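PDB 6D2K: FERM, ARHGEF and pleckstrin domain-containing protein 2 from Mus musculus, which acts as a guanine nucleotide exchange factor that activates RAC1 and helps remodel the actin cytoskeleton, this chain being its FERM domain. Local coordinates for residues Arg9-Leu15 against Lys77-Leu83; Leu41-Glu45 against Leu95-Thr100; Glu191-Phe197 against Phe220-Lys225; Lys242-Leu248 against Thr259-Gly265. Where two conformers were deposited one is given. Residue numbers count along the deposited sequence, not the author numbering.

Contact 1. Residues Arg9-Leu15 against Lys77-Leu83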
# COMPACT_ATOMS: atom_id res chain seq x y z
N ARG A 9 -7.76 -6.88 23.00
CA ARG A 9 -8.68 -7.07 21.87
C ARG A 9 -8.22 -6.16 20.76
O ARG A 9 -8.12 -4.95 20.94
CB ARG A 9 -10.10 -6.68 22.28
CG ARG A 9 -11.14 -6.81 21.16
CD ARG A 9 -11.27 -8.25 20.72
NE ARG A 9 -12.62 -8.78 20.89
CZ ARG A 9 -13.09 -9.33 22.01
NH1 ARG A 9 -12.31 -9.41 23.09
NH2 ARG A 9 -14.33 -9.79 22.06
N ILE A 10 -7.90 -6.74 19.61
CA ILE A 10 -7.43 -5.94 18.50
C ILE A 10 -8.42 -6.04 17.34
O ILE A 10 -8.80 -7.13 16.95
CB ILE A 10 -6.04 -6.42 18.05
CG1 ILE A 10 -5.06 -6.28 19.22
CG2 ILE A 10 -5.55 -5.62 16.85
CD1 ILE A 10 -3.65 -6.72 18.92
N ARG A 11 -8.87 -4.89 16.83
CA ARG A 11 -9.76 -4.89 15.68
C ARG A 11 -8.92 -4.84 14.40
O ARG A 11 -8.07 -3.97 14.25
CB ARG A 11 -10.70 -3.68 15.73
CG ARG A 11 -11.65 -3.70 16.93
CD ARG A 11 -12.53 -2.46 17.00
NE ARG A 11 -13.43 -2.34 15.85
CZ ARG A 11 -14.52 -3.09 15.68
NH1 ARG A 11 -14.84 -4.02 16.57
NH2 ARG A 11 -15.29 -2.90 14.61
N VAL A 12 -9.16 -5.78 13.50
CA VAL A 12 -8.43 -5.78 12.23
C VAL A 12 -9.38 -5.50 11.09
O VAL A 12 -10.28 -6.29 10.83
CB VAL A 12 -7.65 -7.10 12.00
CG1 VAL A 12 -7.01 -7.09 10.60
CG2 VAL A 12 -6.58 -7.26 13.06
N LYS A 13 -9.20 -4.35 10.45
CA LYS A 13 -10.03 -3.98 9.32
C LYS A 13 -9.45 -4.64 8.08
O LYS A 13 -8.31 -4.40 7.72
CB LYS A 13 -10.08 -2.46 9.15
CG LYS A 13 -11.03 -1.99 8.05
CD LYS A 13 -11.11 -0.46 7.99
CE LYS A 13 -12.26 -0.00 7.10
NZ LYS A 13 -13.59 -0.42 7.63
N LEU A 14 -10.26 -5.48 7.43
CA LEU A 14 -9.80 -6.27 6.29
C LEU A 14 -9.98 -5.47 5.01
O LEU A 14 -10.53 -4.37 5.04
CB LEU A 14 -10.57 -7.59 6.24
CG LEU A 14 -10.36 -8.45 7.50
CD1 LEU A 14 -11.26 -9.66 7.52
CD2 LEU A 14 -8.90 -8.85 7.64
N LEU A 15 -9.51 -6.00 3.88
CA LEU A 15 -9.50 -5.24 2.63
C LEU A 15 -10.90 -5.06 2.02
O LEU A 15 -11.13 -4.15 1.23
CB LEU A 15 -8.54 -5.88 1.62
CG LEU A 15 -7.10 -5.37 1.72
CD1 LEU A 15 -6.14 -6.29 0.97
CD2 LEU A 15 -7.01 -3.93 1.20
N LYS A 77 -6.94 -0.99 25.18
CA LYS A 77 -8.40 -1.12 25.14
C LYS A 77 -8.95 -1.24 23.72
O LYS A 77 -9.91 -1.97 23.49
CB LYS A 77 -9.06 0.06 25.88
CG LYS A 77 -8.73 0.14 27.38
CD LYS A 77 -9.48 -0.92 28.18
CE LYS A 77 -9.33 -0.70 29.69
NZ LYS A 77 -7.94 -0.94 30.19
N ASN A 78 -8.35 -0.53 22.77
CA ASN A 78 -8.86 -0.55 21.40
C ASN A 78 -7.81 -0.29 20.33
O ASN A 78 -7.81 0.74 19.65
CB ASN A 78 -10.03 0.41 21.24
CG ASN A 78 -9.81 1.70 21.96
OD1 ASN A 78 -8.89 2.46 21.63
ND2 ASN A 78 -10.63 1.96 22.97
N ALA A 79 -6.91 -1.25 20.19
CA ALA A 79 -5.99 -1.24 19.08
C ALA A 79 -6.77 -1.54 17.79
O ALA A 79 -7.61 -2.45 17.76
CB ALA A 79 -4.93 -2.29 19.30
N VAL A 80 -6.52 -0.76 16.75
CA VAL A 80 -7.10 -1.01 15.44
C VAL A 80 -5.98 -1.04 14.41
O VAL A 80 -5.13 -0.16 14.39
CB VAL A 80 -8.09 0.08 15.03
CG1 VAL A 80 -8.68 -0.25 13.66
CG2 VAL A 80 -9.20 0.20 16.06
N LEU A 81 -6.00 -2.06 13.55
CA LEU A 81 -5.00 -2.17 12.49
C LEU A 81 -5.77 -2.54 11.24
O LEU A 81 -6.89 -3.01 11.34
CB LEU A 81 -4.00 -3.27 12.81
CG LEU A 81 -3.05 -2.94 13.95
CD1 LEU A 81 -3.59 -3.49 15.24
CD2 LEU A 81 -1.68 -3.49 13.67
N ARG A 82 -5.16 -2.33 10.08
CA ARG A 82 -5.81 -2.77 8.85
C ARG A 82 -4.88 -3.57 7.96
O ARG A 82 -3.67 -3.35 7.94
CB ARG A 82 -6.42 -1.59 8.07
CG ARG A 82 -5.43 -0.73 7.32
CD ARG A 82 -6.18 0.40 6.64
NE ARG A 82 -5.33 1.22 5.79
CZ ARG A 82 -5.79 2.22 5.04
NH1 ARG A 82 -4.96 2.92 4.28
NH2 ARG A 82 -7.09 2.49 5.04
N LEU A 83 -5.46 -4.52 7.24
CA LEU A 83 -4.75 -5.32 6.26
C LEU A 83 -4.38 -4.46 5.07
O LEU A 83 -5.21 -3.66 4.61
CB LEU A 83 -5.66 -6.45 5.78
CG LEU A 83 -5.08 -7.34 4.68
CD1 LEU A 83 -3.87 -8.07 5.18
CD2 LEU A 83 -6.17 -8.31 4.24
O HOH W 1 -6.72 -3.18 22.06

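Contact 2. Residues Leu41-Glu45 against Leu95-Thr100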
# COMPACT_ATOMS: atom_id res chain seq x y z
N LEU A 41 -7.77 -15.78 7.05
CA LEU A 41 -8.00 -15.50 5.63
C LEU A 41 -7.63 -16.66 4.72
O LEU A 41 -8.01 -16.67 3.55
CB LEU A 41 -7.22 -14.26 5.19
CG LEU A 41 -7.64 -12.95 5.85
CD1 LEU A 41 -6.74 -11.79 5.40
CD2 LEU A 41 -9.11 -12.65 5.60
N ASN A 42 -6.88 -17.62 5.25
CA ASN A 42 -6.28 -18.65 4.42
C ASN A 42 -5.49 -17.99 3.30
O ASN A 42 -5.67 -18.30 2.12
CB ASN A 42 -7.36 -19.59 3.89
CG ASN A 42 -8.04 -20.37 5.01
OD1 ASN A 42 -7.37 -20.99 5.83
ND2 ASN A 42 -9.37 -20.34 5.04
N LEU A 43 -4.62 -17.07 3.69
CA LEU A 43 -3.79 -16.31 2.76
C LEU A 43 -2.42 -16.97 2.57
O LEU A 43 -1.52 -16.80 3.38
CB LEU A 43 -3.62 -14.88 3.28
CG LEU A 43 -2.80 -13.91 2.43
CD1 LEU A 43 -3.38 -13.85 1.01
CD2 LEU A 43 -2.77 -12.53 3.06
N ILE A 44 -2.27 -17.70 1.47
CA ILE A 44 -1.02 -18.39 1.18
C ILE A 44 0.13 -17.43 0.86
O ILE A 44 1.22 -17.55 1.41
CB ILE A 44 -1.17 -19.39 0.01
CG1 ILE A 44 -2.17 -20.48 0.38
CG2 ILE A 44 0.16 -20.00 -0.36
CD1 ILE A 44 -2.34 -21.55 -0.70
N GLU A 45 -0.12 -16.49 -0.05
CA GLU A 45 0.91 -15.56 -0.46
C GLU A 45 0.92 -14.36 0.49
O GLU A 45 0.84 -13.21 0.08
CB GLU A 45 0.66 -15.12 -1.91
CG GLU A 45 0.66 -16.32 -2.88
CD GLU A 45 0.47 -15.91 -4.33
OE1 GLU A 45 1.47 -15.89 -5.08
OE2 GLU A 45 -0.67 -15.62 -4.72
N LEU A 95 0.63 -13.30 -9.69
CA LEU A 95 0.48 -13.92 -8.38
C LEU A 95 -0.16 -15.30 -8.54
O LEU A 95 -0.99 -15.51 -9.42
CB LEU A 95 -0.35 -13.04 -7.46
CG LEU A 95 0.27 -11.72 -6.98
CD1 LEU A 95 -0.82 -10.79 -6.49
CD2 LEU A 95 1.30 -11.98 -5.87
N GLN A 96 0.21 -16.24 -7.67
CA GLN A 96 -0.17 -17.64 -7.87
C GLN A 96 -1.63 -17.99 -7.63
O GLN A 96 -2.15 -18.93 -8.23
CB GLN A 96 0.70 -18.54 -7.00
CG GLN A 96 2.18 -18.35 -7.22
CD GLN A 96 2.78 -19.48 -8.02
OE1 GLN A 96 3.49 -20.33 -7.48
NE2 GLN A 96 2.47 -19.52 -9.32
N GLU A 97 -2.30 -17.24 -6.75
CA GLU A 97 -3.67 -17.56 -6.37
C GLU A 97 -4.65 -16.49 -6.78
O GLU A 97 -4.36 -15.29 -6.65
CB GLU A 97 -3.78 -17.75 -4.85
CG GLU A 97 -2.97 -18.91 -4.32
CD GLU A 97 -3.54 -20.24 -4.75
OE1 GLU A 97 -2.81 -21.25 -4.65
OE2 GLU A 97 -4.71 -20.28 -5.20
N GLU A 98 -5.82 -16.93 -7.25
CA GLU A 98 -6.92 -16.03 -7.53
C GLU A 98 -7.24 -15.19 -6.29
O GLU A 98 -7.52 -14.00 -6.40
CB GLU A 98 -8.15 -16.83 -8.01
CG GLU A 98 -9.37 -15.97 -8.34
CD GLU A 98 -10.50 -16.76 -8.99
OE1 GLU A 98 -10.24 -17.43 -10.02
OE2 GLU A 98 -11.65 -16.68 -8.49
N TYR A 99 -7.16 -15.79 -5.11
CA TYR A 99 -7.49 -15.05 -3.89
C TYR A 99 -6.55 -13.87 -3.67
O TYR A 99 -6.97 -12.79 -3.25
CB TYR A 99 -7.50 -15.98 -2.67
CG TYR A 99 -7.90 -15.27 -1.40
CD1 TYR A 99 -9.19 -14.78 -1.24
CD2 TYR A 99 -7.00 -15.09 -0.37
CE1 TYR A 99 -9.57 -14.13 -0.09
CE2 TYR A 99 -7.37 -14.45 0.80
CZ TYR A 99 -8.65 -13.97 0.92
OH TYR A 99 -9.01 -13.33 2.07
N THR A 100 -5.27 -14.07 -3.95
CA THR A 100 -4.29 -13.00 -3.76
C THR A 100 -4.61 -11.89 -4.77
O THR A 100 -4.52 -10.71 -4.44
CB THR A 100 -2.85 -13.47 -4.00
OG1 THR A 100 -2.64 -14.72 -3.36
CG2 THR A 100 -1.85 -12.45 -3.44
O HOH W 2 -2.78 -16.42 -1.39

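Contact 3. Residues Glu191-Phe197 against Phe220-Lys225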
# COMPACT_ATOMS: atom_id res chain seq x y z
N GLU A 191 1.87 5.22 -13.07
CA GLU A 191 3.07 5.72 -12.39
C GLU A 191 2.89 5.66 -10.88
O GLU A 191 3.86 5.47 -10.14
CB GLU A 191 3.35 7.15 -12.83
CG GLU A 191 4.64 7.74 -12.29
CD GLU A 191 4.97 9.07 -12.93
OE1 GLU A 191 5.96 9.13 -13.69
OE2 GLU A 191 4.22 10.04 -12.70
N MET A 192 1.65 5.81 -10.41
CA MET A 192 1.40 5.81 -8.97
C MET A 192 1.08 4.43 -8.37
O MET A 192 0.77 4.32 -7.18
CB MET A 192 0.29 6.81 -8.62
CG MET A 192 0.72 8.28 -8.86
SD MET A 192 2.16 8.77 -7.85
CE MET A 192 1.43 8.74 -6.22
N TYR A 193 1.15 3.38 -9.18
CA TYR A 193 0.93 2.01 -8.70
C TYR A 193 1.88 1.69 -7.54
O TYR A 193 3.09 1.77 -7.68
CB TYR A 193 1.11 1.00 -9.84
CG TYR A 193 1.20 -0.45 -9.41
CD1 TYR A 193 0.07 -1.14 -8.99
CD2 TYR A 193 2.41 -1.13 -9.42
CE1 TYR A 193 0.15 -2.46 -8.60
CE2 TYR A 193 2.50 -2.45 -9.03
CZ TYR A 193 1.36 -3.11 -8.61
OH TYR A 193 1.43 -4.43 -8.20
N GLY A 194 1.29 1.36 -6.40
CA GLY A 194 2.03 1.01 -5.19
C GLY A 194 2.77 2.15 -4.51
O GLY A 194 3.54 1.92 -3.58
N ILE A 195 2.53 3.39 -4.95
CA ILE A 195 3.33 4.52 -4.45
C ILE A 195 2.74 5.13 -3.18
O ILE A 195 1.54 5.37 -3.09
CB ILE A 195 3.49 5.62 -5.51
CG1 ILE A 195 4.24 5.09 -6.73
CG2 ILE A 195 4.21 6.85 -4.92
CD1 ILE A 195 5.72 4.81 -6.46
N ARG A 196 3.61 5.36 -2.18
CA ARG A 196 3.26 6.13 -0.99
C ARG A 196 4.36 7.16 -0.80
O ARG A 196 5.55 6.82 -0.78
CB ARG A 196 3.16 5.22 0.24
CG ARG A 196 1.95 4.29 0.25
CD ARG A 196 2.23 2.96 -0.47
NE ARG A 196 1.10 2.03 -0.34
CZ ARG A 196 0.03 2.03 -1.13
NH1 ARG A 196 -0.09 2.90 -2.12
NH2 ARG A 196 -0.93 1.15 -0.91
N PHE A 197 3.96 8.43 -0.71
CA PHE A 197 4.92 9.53 -0.57
C PHE A 197 5.38 9.73 0.86
O PHE A 197 4.60 9.60 1.81
CB PHE A 197 4.27 10.83 -1.04
CG PHE A 197 4.16 10.96 -2.54
CD1 PHE A 197 4.85 10.11 -3.38
CD2 PHE A 197 3.41 11.98 -3.09
CE1 PHE A 197 4.77 10.25 -4.76
CE2 PHE A 197 3.33 12.13 -4.47
CZ PHE A 197 4.00 11.26 -5.30
N PHE A 220 10.02 12.17 -6.35
CA PHE A 220 9.00 12.94 -7.06
C PHE A 220 9.10 14.39 -6.62
O PHE A 220 9.38 14.68 -5.46
CB PHE A 220 7.60 12.42 -6.70
CG PHE A 220 7.28 11.07 -7.27
CD1 PHE A 220 6.39 10.96 -8.33
CD2 PHE A 220 7.83 9.92 -6.74
CE1 PHE A 220 6.06 9.73 -8.85
CE2 PHE A 220 7.51 8.68 -7.26
CZ PHE A 220 6.62 8.58 -8.33
N GLN A 221 8.90 15.31 -7.55
CA GLN A 221 8.72 16.70 -7.19
C GLN A 221 7.25 16.96 -7.40
O GLN A 221 6.74 16.80 -8.50
CB GLN A 221 9.58 17.63 -8.06
CG GLN A 221 9.55 19.08 -7.60
CD GLN A 221 10.68 19.90 -8.19
OE1 GLN A 221 10.78 21.10 -7.96
NE2 GLN A 221 11.55 19.24 -8.96
N GLY A 222 6.55 17.32 -6.32
CA GLY A 222 5.11 17.31 -6.38
C GLY A 222 4.65 15.92 -6.80
O GLY A 222 4.93 14.93 -6.12
N THR A 223 3.98 15.84 -7.94
CA THR A 223 3.45 14.58 -8.45
C THR A 223 4.30 14.06 -9.61
O THR A 223 4.03 13.00 -10.18
CB THR A 223 1.95 14.77 -8.85
OG1 THR A 223 1.12 14.62 -7.69
CG2 THR A 223 1.51 13.78 -9.92
N THR A 224 5.35 14.80 -9.93
CA THR A 224 6.20 14.44 -11.06
C THR A 224 7.43 13.66 -10.62
O THR A 224 8.18 14.11 -9.75
CB THR A 224 6.64 15.69 -11.83
OG1 THR A 224 5.48 16.37 -12.33
CG2 THR A 224 7.54 15.31 -12.99
N LYS A 225 7.64 12.49 -11.23
CA LYS A 225 8.80 11.68 -10.91
C LYS A 225 10.04 12.29 -11.55
O LYS A 225 10.05 12.57 -12.75
CB LYS A 225 8.63 10.23 -11.39
CG LYS A 225 9.78 9.32 -10.97
CD LYS A 225 9.69 7.94 -11.61
CE LYS A 225 8.53 7.14 -11.06
NZ LYS A 225 8.37 5.83 -11.76
O HOH W 3 6.37 4.66 -10.15
O HOH W 4 6.25 12.06 -13.78
O HOH W 5 7.42 7.19 -14.11

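Contact 4. Residues Lys242-Leu248 against Thr259-Gly265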
# COMPACT_ATOMS: atom_id res chain seq x y z
N LYS A 242 17.13 12.93 11.23
CA LYS A 242 16.17 13.25 10.16
C LYS A 242 16.71 13.01 8.75
O LYS A 242 15.97 13.21 7.78
CB LYS A 242 15.70 14.70 10.25
CG LYS A 242 14.99 15.04 11.55
CD LYS A 242 14.29 16.38 11.45
CE LYS A 242 15.25 17.51 11.18
NZ LYS A 242 14.58 18.83 11.40
N ARG A 243 17.98 12.61 8.64
CA ARG A 243 18.66 12.49 7.35
C ARG A 243 18.59 11.08 6.79
O ARG A 243 18.98 10.12 7.47
CB ARG A 243 20.15 12.87 7.51
CG ARG A 243 20.38 14.32 7.90
CD ARG A 243 21.79 14.53 8.48
NE ARG A 243 22.83 13.94 7.64
CZ ARG A 243 23.96 13.42 8.10
NH1 ARG A 243 24.20 13.40 9.41
NH2 ARG A 243 24.85 12.91 7.26
N PHE A 244 18.11 10.95 5.55
CA PHE A 244 18.11 9.68 4.82
C PHE A 244 19.27 9.68 3.82
O PHE A 244 19.41 10.60 3.04
CB PHE A 244 16.78 9.51 4.09
CG PHE A 244 16.69 8.27 3.25
CD1 PHE A 244 16.70 7.01 3.84
CD2 PHE A 244 16.59 8.35 1.88
CE1 PHE A 244 16.60 5.87 3.06
CE2 PHE A 244 16.51 7.22 1.09
CZ PHE A 244 16.51 5.98 1.69
N LEU A 245 20.10 8.64 3.87
CA LEU A 245 21.34 8.60 3.08
C LEU A 245 21.34 7.45 2.07
O LEU A 245 21.17 6.29 2.45
CB LEU A 245 22.56 8.46 4.01
CG LEU A 245 22.98 9.66 4.87
CD1 LEU A 245 21.91 10.04 5.88
CD2 LEU A 245 24.28 9.36 5.59
N ILE A 246 21.52 7.77 0.79
CA ILE A 246 21.62 6.73 -0.23
C ILE A 246 23.03 6.72 -0.78
O ILE A 246 23.46 7.71 -1.36
CB ILE A 246 20.69 7.00 -1.42
CG1 ILE A 246 19.27 7.30 -0.96
CG2 ILE A 246 20.69 5.80 -2.35
CD1 ILE A 246 18.32 7.63 -2.11
N LYS A 247 23.75 5.61 -0.59
CA LYS A 247 25.07 5.48 -1.22
C LYS A 247 24.88 4.85 -2.59
O LYS A 247 24.25 3.80 -2.71
CB LYS A 247 26.00 4.62 -0.35
CG LYS A 247 27.42 4.58 -0.87
CD LYS A 247 28.29 3.70 -0.00
CE LYS A 247 29.56 3.32 -0.75
NZ LYS A 247 30.42 2.38 0.03
N LEU A 248 25.42 5.52 -3.62
CA LEU A 248 25.06 5.30 -5.03
C LEU A 248 26.29 5.37 -5.92
O LEU A 248 27.39 5.58 -5.43
CB LEU A 248 24.12 6.43 -5.47
CG LEU A 248 22.76 6.16 -6.10
CD1 LEU A 248 21.99 5.11 -5.33
CD2 LEU A 248 21.98 7.46 -6.17
N THR A 259 27.26 9.72 -2.11
CA THR A 259 26.09 9.70 -1.22
C THR A 259 25.16 10.90 -1.43
O THR A 259 25.59 12.06 -1.46
CB THR A 259 26.52 9.59 0.26
OG1 THR A 259 27.22 8.36 0.47
CG2 THR A 259 25.30 9.63 1.20
N LEU A 260 23.87 10.60 -1.57
CA LEU A 260 22.84 11.62 -1.64
C LEU A 260 22.13 11.67 -0.31
O LEU A 260 21.95 10.64 0.34
CB LEU A 260 21.82 11.30 -2.73
CG LEU A 260 22.34 11.21 -4.16
CD1 LEU A 260 21.17 11.03 -5.13
CD2 LEU A 260 23.14 12.45 -4.49
N GLU A 261 21.74 12.87 0.10
CA GLU A 261 21.08 13.08 1.39
C GLU A 261 19.74 13.77 1.24
O GLU A 261 19.61 14.74 0.49
CB GLU A 261 21.97 13.91 2.32
CG GLU A 261 23.02 13.11 3.05
CD GLU A 261 23.52 13.82 4.29
OE1 GLU A 261 24.75 13.82 4.52
OE2 GLU A 261 22.68 14.39 5.03
N PHE A 262 18.73 13.26 1.95
CA PHE A 262 17.41 13.88 1.97
C PHE A 262 16.99 14.09 3.40
O PHE A 262 17.27 13.26 4.26
CB PHE A 262 16.40 13.00 1.23
CG PHE A 262 16.75 12.80 -0.22
CD1 PHE A 262 16.33 13.71 -1.17
CD2 PHE A 262 17.53 11.72 -0.61
CE1 PHE A 262 16.67 13.53 -2.51
CE2 PHE A 262 17.86 11.54 -1.93
CZ PHE A 262 17.44 12.45 -2.88
N LEU A 263 16.31 15.20 3.67
CA LEU A 263 15.90 15.50 5.03
C LEU A 263 14.40 15.25 5.17
O LEU A 263 13.60 15.86 4.46
CB LEU A 263 16.20 16.97 5.35
CG LEU A 263 16.17 17.35 6.82
CD1 LEU A 263 17.39 16.76 7.51
CD2 LEU A 263 16.16 18.87 6.95
N LEU A 264 14.02 14.34 6.07
CA LEU A 264 12.59 14.10 6.29
C LEU A 264 12.11 14.93 7.49
O LEU A 264 12.88 15.70 8.07
CB LEU A 264 12.28 12.61 6.47
CG LEU A 264 12.28 11.82 5.16
CD1 LEU A 264 13.70 11.40 4.80
CD2 LEU A 264 11.37 10.60 5.22
N GLY A 265 10.84 14.79 7.85
CA GLY A 265 10.25 15.70 8.81
C GLY A 265 10.58 15.42 10.26
O GLY A 265 10.43 16.29 11.12

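Contact 1. Residues Arg9-Leu15 against Lys77-Leu83
Backbone hydrogen bonds join these two strands in parallel, the central pairing of the ubiquitin-like first lobe of the FERM domain. Arg11 N donates to Ala79 O (2.9 Å) and Arg11 O accepts from Leu81 N (2.9 Å); two residues on, Lys13 N reaches Leu81 O (2.8 Å) and Leu83 N reaches Lys13 O (2.9 Å). Alternate residues of the 9-15 segment thus bond on either side of their partners, as parallel pairing requires. Close CA-H...O contacts fill in between, such as Val12 CA to Leu81 O at 3.3 Å. At the start a water sits between the chains, 2.5 Å from Arg9 O and accepting from Ala79 N at 2.7 Å.

Apolar packing gathers on the face bearing Ile10, Val12, Ala79 and Leu81, where Ile10 CG2 meets Leu81 CD1 at 3.3 Å. Beyond the strand, Leu15 CD1 touches Leu83 CD2 at 3.8 Å. The other face carries Arg11, Lys13, Val80 and Arg82; the guanidinium of Arg82 leads away to salt bridges with Glu114 and Glu52.

Strands 19-24 and 49-54 flank the pair, helix 30-41 packs against Ile10, Leu14 and Leu83, and Leu15 leans on helix 98-113 of the central lobe.

Contact 2. Residues Leu41-Glu45 against Leu95-Thr100
A Schellman motif closes helix 30-41 of the ubiquitin-like lobe here, and the chain that leaves it meets the N-terminus of helix 98-113 in the FERM central lobe. Leu41 comes first: its CD2 lies 3.6 Å from Tyr99 OH, and its carbonyl O is 3.6 Å from Tyr99 CE2. Asn42, with positive phi, is the C-prime residue of the motif and turns the chain out of the helix. Leu43 then swings its side chain back, bringing CD1 to 4.0 Å from Tyr99 CE2, so that Leu41 and Leu43 both pack on the tyrosine; Leu43 also reaches Leu103 and Phe49. Ile44 is more exposed and adds a contact of 4.0 Å between its CD1 and Glu97 OE1.

Glu45 makes the polar part of the interface. Its extended side chain brings the carboxylate to the start of the helix, where Gln96 N donates to Glu45 OE1 (2.9 Å) and Glu97 N, at the N-cap residue, donates to Glu45 OE2 (3.1 Å). A buried acid and two leucines thus join the lobes. Thr100 OG1 gives its proton to Glu45 OE2 at 2.6 Å and accepts one from a water, 2.6 Å away, that in turn accepts from Glu45 N at 3.0 Å.

Contact 3. Residues Glu191-Phe197 against Phe220-Lys225
Phe197 lays CE1 over one face of the Phe220 ring, 3.6 Å from Phe220 CG, with the ring centroids 5.0 Å apart and the planes oblique at 51°. The contact sets the chain between helix 176-187 and strand 198-201 against a beta hairpin of the PH-like lobe, whose tight type II' turn runs from Gln221 to Thr224. Gly222, with its positive phi, occupies the first corner of that turn, and the backbone bonds Gln221 N to Thr224 O (2.6 Å) and Thr224 N to Gln221 O (2.8 Å) close it.

The incoming chain has a turn of its own, type II from Met192 to Ile195, held by Ile195 N to Met192 O at 3.0 Å. Bending there lets Met192, Ile195 and Phe197 all converge on Phe220. Met192 SD makes a Met-aromatic contact, 4.9 Å from the centroid of the Phe220 ring, and Ile195 CD1 approaches Phe220 CZ at 4.3 Å. Away from the hairpin, Tyr193 and Arg196 reach helix 98-113, Arg196 through a salt bridge to Asp111, so this connection touches both the central and PH-like lobes.

The polar side is bridged by water. Glu191 OE1 and Lys225 NZ stand 4.5 Å apart, beyond a salt bridge, and one water spans the gap, donating to Glu191 OE1 at 2.5 Å and accepting from Lys225 NZ at 2.9 Å.

Contact 4. Residues Lys242-Leu248 against Thr259-Gly265
Along these antiparallel strands side chains alternate between two faces. On one face Phe244 (chi1 t) and Phe262 (chi1 m) occupy a hydrogen-bonded pair, and CD2 of Phe262 comes to the edge of the Phe244 ring, 4.3 Å from Phe244 CD2. Ile246, an m,t rotamer, sends CD1 to 3.9 Å from Phe262 CE2. At the two ends of this face, Leu248, with chi1 between wells at -126°, brings CD2 to 3.8 Å from Leu260 CD1, and Leu264 CD1 packs on Phe244 CB at 3.7 Å. Phe273 of helix 267-284 meets Phe244 edge-to-face, and Leu210 and Phe229 from other strands join the same core.

The opposite face is more polar. Arg243 bends at chi3 (p, 49°), which brings its guanidinium back to Glu261, diagonally across from it: Arg243 NE donates to Glu261 OE2 (2.7 Å) and Arg243 NH2 to Glu261 OE1 (2.9 Å), a two-pronged salt bridge. Leu245 sits beside the glutamate, directly across the non-hydrogen-bonded pair, its CG 3.9 Å from Glu261 CG. Lys247, all t, extends outward.

Backbone bonds hold the register, Phe244 N to Phe262 O at 2.8 Å and Ile246 N to Leu260 O at 2.9 Å among them. A hairpin with one face turned to the C-terminal helix is characteristic of the PH-like fold, here the third FERM lobe.

How the contacts relate
The four contacts follow the cloverleaf of the FERM domain. Contacts 1 and 2 come first along the chain, with alternating segments: strand 79-85 runs on toward helix 98-113, and Leu41 of contact 2 touches Leu14 and Leu83 of contact 1. Contact 1 pairs two strands inside the ubiquitin-like lobe; contact 2 ties that lobe to the central one. Contact 3 opens later, its centre about 27 Å from that of contact 2, and links the end of the central lobe to the PH-like lobe. Contact 4 follows in the PH-like beta structure that contact 3 also reaches, their centres about 18 Å apart. The set thus combines packing within lobes and between them, building one three-lobed module.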